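Local coordinates for glutathione peroxidase (Schistosoma mansoni, PDB 2V1M), which reduces hydrogen peroxide with two molecules of glutathione, giving glutathione disulfide and water, at residues Tyr50-Leu53 with Gln54-His57; Glu79-Ala82 with Glu83-Lys87; Lys87-Val90 with Thr91-Gly95. All coordinates share one frame; numbering follows the deposited sequence.

Interaction 1 (Tyr50-Leu53 with Gln54-His57)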
# COMPACT_ATOMS: atom_id res chain seq x y z
N TYR A 50 8.81 6.87 -1.64
CA TYR A 50 7.79 7.90 -1.90
C TYR A 50 8.00 8.59 -3.25
O TYR A 50 7.04 8.86 -3.96
CB TYR A 50 7.79 8.93 -0.77
CG TYR A 50 6.84 8.53 0.36
CD1 TYR A 50 5.46 8.74 0.28
CD2 TYR A 50 7.36 7.93 1.52
CE1 TYR A 50 4.62 8.36 1.33
CE2 TYR A 50 6.52 7.52 2.57
CZ TYR A 50 5.15 7.74 2.47
OH TYR A 50 4.37 7.31 3.50
N ARG A 51 9.25 8.89 -3.61
CA ARG A 51 9.50 9.57 -4.89
C ARG A 51 9.03 8.68 -6.04
O ARG A 51 8.33 9.15 -6.96
CB ARG A 51 10.99 9.90 -5.08
CG ARG A 51 11.57 10.93 -4.15
CD ARG A 51 11.31 12.35 -4.55
NE ARG A 51 11.99 13.23 -3.61
CZ ARG A 51 11.52 14.38 -3.17
NH1 ARG A 51 10.36 14.86 -3.64
NH2 ARG A 51 12.24 15.03 -2.26
N GLN A 52 9.42 7.41 -6.02
CA GLN A 52 9.04 6.54 -7.13
C GLN A 52 7.52 6.30 -7.14
O GLN A 52 6.93 6.23 -8.23
CB GLN A 52 9.77 5.21 -7.07
CG GLN A 52 11.27 5.39 -7.36
CD GLN A 52 12.00 4.07 -7.56
OE1 GLN A 52 11.42 3.00 -7.62
NE2 GLN A 52 13.31 4.16 -7.70
N LEU A 53 6.91 6.11 -5.97
CA LEU A 53 5.45 5.94 -5.94
C LEU A 53 4.72 7.14 -6.52
O LEU A 53 3.72 7.00 -7.23
CB LEU A 53 4.95 5.59 -4.54
CG LEU A 53 5.41 4.23 -4.03
CD1 LEU A 53 5.13 4.15 -2.51
CD2 LEU A 53 4.63 3.10 -4.74
N GLN A 54 5.17 8.36 -6.17
CA GLN A 54 4.50 9.56 -6.70
C GLN A 54 4.69 9.66 -8.23
O GLN A 54 3.75 10.06 -8.94
CB GLN A 54 5.02 10.81 -5.98
CG GLN A 54 4.49 12.10 -6.56
CD GLN A 54 3.01 12.20 -6.66
OE1 GLN A 54 2.24 11.55 -5.92
NE2 GLN A 54 2.56 13.05 -7.62
N GLU A 55 5.87 9.31 -8.73
CA GLU A 55 6.08 9.26 -10.18
C GLU A 55 5.18 8.21 -10.84
O GLU A 55 4.63 8.44 -11.93
CB GLU A 55 7.56 8.99 -10.50
CG GLU A 55 8.48 10.16 -10.19
CD GLU A 55 9.86 9.78 -9.59
OE1 GLU A 55 10.31 8.62 -9.69
OE2 GLU A 55 10.54 10.67 -8.99
N MET A 56 5.06 7.05 -10.21
CA MET A 56 4.21 6.03 -10.81
C MET A 56 2.74 6.40 -10.77
O MET A 56 2.03 6.14 -11.75
CB MET A 56 4.44 4.69 -10.16
CG MET A 56 5.82 4.14 -10.41
SD MET A 56 6.23 2.70 -9.41
CE MET A 56 5.11 1.50 -10.14
N HIS A 57 2.29 7.01 -9.67
CA HIS A 57 0.93 7.55 -9.62
C HIS A 57 0.72 8.50 -10.80
O HIS A 57 -0.27 8.43 -11.53
CB HIS A 57 0.75 8.33 -8.33
CG HIS A 57 -0.51 9.12 -8.32
ND1 HIS A 57 -1.72 8.57 -7.93
CD2 HIS A 57 -0.74 10.42 -8.67
CE1 HIS A 57 -2.63 9.53 -8.04
NE2 HIS A 57 -2.08 10.64 -8.50

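Interaction 2 (Glu79-Ala82 with Glu83-Lys87)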
# COMPACT_ATOMS: atom_id res chain seq x y z
N GLU A 79 7.67 4.98 12.22
CA GLU A 79 6.50 5.82 11.93
C GLU A 79 5.89 6.30 13.25
O GLU A 79 4.76 6.00 13.58
CB GLU A 79 5.48 5.05 11.09
CG GLU A 79 4.35 5.94 10.53
CD GLU A 79 4.80 6.74 9.32
OE1 GLU A 79 5.73 7.58 9.47
OE2 GLU A 79 4.25 6.53 8.21
N PRO A 80 6.67 7.07 14.05
CA PRO A 80 6.18 7.47 15.37
C PRO A 80 5.13 8.57 15.36
O PRO A 80 4.42 8.74 16.37
CB PRO A 80 7.46 7.94 16.10
CG PRO A 80 8.29 8.50 14.94
CD PRO A 80 8.07 7.49 13.83
N TRP A 81 5.06 9.37 14.28
CA TRP A 81 4.21 10.55 14.28
C TRP A 81 2.73 10.17 14.13
O TRP A 81 2.38 9.07 13.68
CB TRP A 81 4.60 11.49 13.14
CG TRP A 81 6.05 11.90 13.12
CD1 TRP A 81 6.90 12.02 14.20
CD2 TRP A 81 6.81 12.23 11.97
NE1 TRP A 81 8.17 12.39 13.77
CE2 TRP A 81 8.13 12.53 12.41
CE3 TRP A 81 6.53 12.29 10.60
CZ2 TRP A 81 9.16 12.87 11.50
CZ3 TRP A 81 7.54 12.62 9.71
CH2 TRP A 81 8.84 12.92 10.16
N ALA A 82 1.87 11.11 14.49
CA ALA A 82 0.44 10.95 14.25
C ALA A 82 0.11 11.34 12.81
O ALA A 82 0.92 11.93 12.07
CB ALA A 82 -0.39 11.75 15.28
N GLU A 83 -1.14 11.07 12.44
CA GLU A 83 -1.57 11.18 11.04
C GLU A 83 -1.37 12.58 10.48
O GLU A 83 -0.95 12.72 9.34
CB GLU A 83 -3.05 10.77 10.91
CG GLU A 83 -3.26 9.26 10.93
CD GLU A 83 -3.14 8.55 12.27
OE1 GLU A 83 -3.03 9.20 13.36
OE2 GLU A 83 -3.19 7.28 12.28
N ALA A 84 -1.73 13.64 11.22
CA ALA A 84 -1.63 14.99 10.62
C ALA A 84 -0.18 15.28 10.24
O ALA A 84 0.07 15.89 9.18
CB ALA A 84 -2.19 16.04 11.54
N GLU A 85 0.76 14.90 11.09
CA GLU A 85 2.16 15.15 10.83
C GLU A 85 2.68 14.28 9.69
O GLU A 85 3.48 14.76 8.87
CB GLU A 85 2.96 14.95 12.10
CG GLU A 85 4.44 15.21 11.94
CD GLU A 85 5.23 15.18 13.27
OE1 GLU A 85 4.65 14.91 14.34
OE2 GLU A 85 6.46 15.41 13.20
N ILE A 86 2.29 13.01 9.64
CA ILE A 86 2.65 12.17 8.49
C ILE A 86 2.15 12.82 7.19
O ILE A 86 2.88 12.92 6.17
CB ILE A 86 2.07 10.76 8.66
CG1 ILE A 86 2.71 10.04 9.86
CG2 ILE A 86 2.29 9.95 7.36
CD1 ILE A 86 1.96 8.79 10.27
N LYS A 87 0.89 13.22 7.18
CA LYS A 87 0.29 13.80 5.98
C LYS A 87 1.06 15.04 5.55
O LYS A 87 1.38 15.21 4.36
CB LYS A 87 -1.17 14.17 6.25
CG LYS A 87 -1.87 14.75 5.00
CD LYS A 87 -3.27 15.26 5.31
CE LYS A 87 -3.96 15.80 4.07
NZ LYS A 87 -5.28 16.39 4.37
O HOH W 1 2.43 13.77 15.31

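Interaction 3 (Lys87-Val90 with Thr91-Gly95)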
# COMPACT_ATOMS: atom_id res chain seq x y z
N LYS A 87 0.89 13.22 7.18
CA LYS A 87 0.29 13.80 5.98
C LYS A 87 1.06 15.04 5.55
O LYS A 87 1.38 15.21 4.36
CB LYS A 87 -1.17 14.17 6.25
CG LYS A 87 -1.87 14.75 5.00
CD LYS A 87 -3.27 15.26 5.31
CE LYS A 87 -3.96 15.80 4.07
NZ LYS A 87 -5.28 16.39 4.37
N LYS A 88 1.34 15.93 6.49
CA LYS A 88 2.08 17.16 6.14
C LYS A 88 3.46 16.82 5.60
O LYS A 88 3.91 17.41 4.61
CB LYS A 88 2.20 18.08 7.37
CG LYS A 88 2.92 19.40 7.09
CD LYS A 88 2.88 20.31 8.33
CE LYS A 88 3.62 21.59 8.10
NZ LYS A 88 2.82 22.58 7.30
N PHE A 89 4.15 15.87 6.23
CA PHE A 89 5.48 15.52 5.82
C PHE A 89 5.50 15.03 4.38
O PHE A 89 6.29 15.52 3.55
CB PHE A 89 6.08 14.45 6.76
CG PHE A 89 7.40 13.87 6.26
CD1 PHE A 89 8.59 14.11 6.93
CD2 PHE A 89 7.43 13.14 5.08
CE1 PHE A 89 9.80 13.58 6.45
CE2 PHE A 89 8.64 12.63 4.59
CZ PHE A 89 9.82 12.85 5.28
N VAL A 90 4.65 14.05 4.08
CA VAL A 90 4.73 13.42 2.76
C VAL A 90 4.18 14.35 1.66
O VAL A 90 4.65 14.33 0.51
CB VAL A 90 4.07 12.03 2.71
CG1 VAL A 90 4.69 11.11 3.78
CG2 VAL A 90 2.54 12.08 2.79
N THR A 91 3.17 15.14 1.99
CA THR A 91 2.61 16.05 0.99
C THR A 91 3.59 17.17 0.70
O THR A 91 3.79 17.50 -0.49
CB THR A 91 1.23 16.56 1.38
OG1 THR A 91 1.26 17.31 2.55
CG2 THR A 91 0.30 15.49 1.62
N GLU A 92 4.20 17.77 1.71
CA GLU A 92 5.12 18.86 1.48
C GLU A 92 6.43 18.40 0.87
O GLU A 92 7.02 19.15 0.05
CB GLU A 92 5.33 19.67 2.76
CG GLU A 92 4.03 20.39 3.18
CD GLU A 92 4.19 21.38 4.29
OE1 GLU A 92 5.29 21.52 4.84
OE2 GLU A 92 3.17 22.01 4.63
N LYS A 93 6.92 17.22 1.25
CA LYS A 93 8.23 16.79 0.76
C LYS A 93 8.14 16.16 -0.62
O LYS A 93 9.03 16.34 -1.45
CB LYS A 93 8.93 15.85 1.73
CG LYS A 93 10.38 15.57 1.36
CD LYS A 93 11.16 14.82 2.42
CE LYS A 93 12.60 14.67 1.93
NZ LYS A 93 13.45 13.96 2.94
N TYR A 94 7.10 15.35 -0.85
CA TYR A 94 7.04 14.54 -2.08
C TYR A 94 5.89 14.94 -2.98
O TYR A 94 5.79 14.45 -4.12
CB TYR A 94 6.92 13.05 -1.75
CG TYR A 94 7.94 12.57 -0.75
CD1 TYR A 94 9.29 12.53 -1.04
CD2 TYR A 94 7.51 12.10 0.50
CE1 TYR A 94 10.22 12.09 -0.08
CE2 TYR A 94 8.39 11.65 1.44
CZ TYR A 94 9.73 11.65 1.17
OH TYR A 94 10.57 11.16 2.14
N GLY A 95 4.97 15.76 -2.50
CA GLY A 95 3.78 16.08 -3.29
C GLY A 95 2.89 14.85 -3.55
O GLY A 95 2.28 14.73 -4.61

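Interaction 1 (Tyr50-Leu53 with Gln54-His57)
Gln54 N donates to Tyr50 O at 2.9 Å, and the next three residues follow suit: Glu55 N to Arg51 O, Met56 N to Gln52 O and His57 N to Leu53 O. This is the i to i+4 bonding of an alpha helix, here helix 46-60 of a thioredoxin-like fold. Across the two segments, most side chains meet backbone carbonyls more than each other. Gln54 CB sits 3.5 Å from Tyr50 O, and His57 CB lies 3.4 Å from Leu53 O. Glu55 was modelled in two conformers, so the place of its carboxylate is uncertain. In the conformer described here its chain bends at chi2 and the carboxylate folds back over the preceding turn, against Arg51 O. OE1 of Glu55 then comes 3.5 Å from CA of Gln52. In the same conformer the Gln52 amide and the Glu55 carboxylate are turned 34° from each other. The opposite charges of Arg51 and Glu55 are not in contact there, with NE of Arg51 6.1 Å from OE2 of Glu55.

Leu53 and Tyr50 face strand 33-39, where they touch Leu35 and Val39. Met56, also deposited in two conformers, turns to helix 159-167. The polar ends are fixed by other parts of the chain: Arg51 NH1 by Lys93 O, and Gln52 OE1 by Tyr156 N. Gln54 starts with CG opposite its backbone N (chi1 174°) and then bends (chi2 54°), and its OE1 accepts a hydrogen bond from Gln97 N.

Interaction 2 (Glu79-Ala82 with Glu83-Lys87)
Glu85 reaches back over Trp81 with a fully extended chain. Its CB lies 3.6 Å from Ala82 O. CG comes next, above the ring plane but outside its outline, 3.8 Å from both CD2 and CE3 of Trp81. CD then sits 3.4 Å from Trp81 CG. The carboxylate is stacked on one ring face, with only 5° between the two planes. OE2 lies 3.3 Å above the plane of the Trp81 ring, offset toward the rim. OE1 turns to a water, which donates to it and accepts from Ala82 N. The water so links the N-cap residue Ala82 to Glu85 in the first turn of helix 83-94. Ala82 O takes the N-H of Ile86 at 3.0 Å, nearly straight at 170°.

Ile86 packs on another part of the loop. Its CD1 is 3.4 Å from Trp81 O and 3.6 Å from Glu79 CD, and Glu79 approaches from the opposite direction. Glu79 OE1 accepts from Cys41 N, two residues before Cys43, a changed residue at the probable active-site position of this selenocysteine enzyme, found here as cysteinesulfonic acid. Lys103 NZ bonds to the backbone oxygens of Glu79 and Trp81.

Interaction 3 (Lys87-Val90 with Thr91-Gly95)
Lys88 and Glu92, one helical turn apart, form a salt bridge, with NZ of Lys88 2.8 Å from OE2 of Glu92. The lysine runs extended to CE and bends only at its last torsion (chi4 79°), which turns the ammonium group to the carboxylate. It meets OE2 on the syn side, 31° out of the carboxylate plane. The aliphatic part of the lysine joins in, with Lys88 CG 3.6 Å from Glu92 OE2.

Among the hydrogen bonds, Lys87 O accepts from Thr91 N at 3.0 Å. In one of two modelled conformers, so less certainly, it also accepts from Thr91 OG1, which comes from the opposite face of the carbonyl plane. Glu92 N, Lys93 N and Tyr94 N continue the helical pattern to Lys88 O, Phe89 O and Val90 O. The last of these is less regular, because Tyr94 N lies well above the carbonyl plane of Val90.

Apolar contact centres on Phe89. Its CE2 touches Tyr94 CE2 at 3.3 Å. The rings are oblique, with planes 53° apart. Tyr94 OH lies in the plane of the Phe89 ring, at its edge. Lys93 runs alongside Phe89, and CD of Lys93 is 3.7 Å from CZ of Phe89. The ends of Lys93 and Tyr94 both go to Asp47, one by a salt bridge from NZ and the other by a hydrogen bond from OH.

Gly95 leaves helical geometry with positive phi, which favours glycine, and its N makes a weak bond to Thr91 O. This glycine terminus ends the helix of the beta-alpha-beta unit formed by strand 65-71, helix 83-94 and strand 99-100.

How the interactions relate
Interaction 1 comes first along the chain, within helix 46-60. Interaction 2 follows after strand 65-71, where the loop at 79-82 enters helix 83-94. Interaction 3 continues from it at the shared Lys87 to the end of that helix. All three are local, so none closes a long loop, and they run in series without nesting or crossing. Interactions 2 and 3 also meet through Trp81 CZ3 and Phe89 CD1, 3.3 Å apart. Interactions 1 and 3 join the two helices: Tyr50 CB packs on Tyr94 CD2 at 3.4 Å. Interactions 1 and 2 do not touch, and their centres are about 19 Å apart.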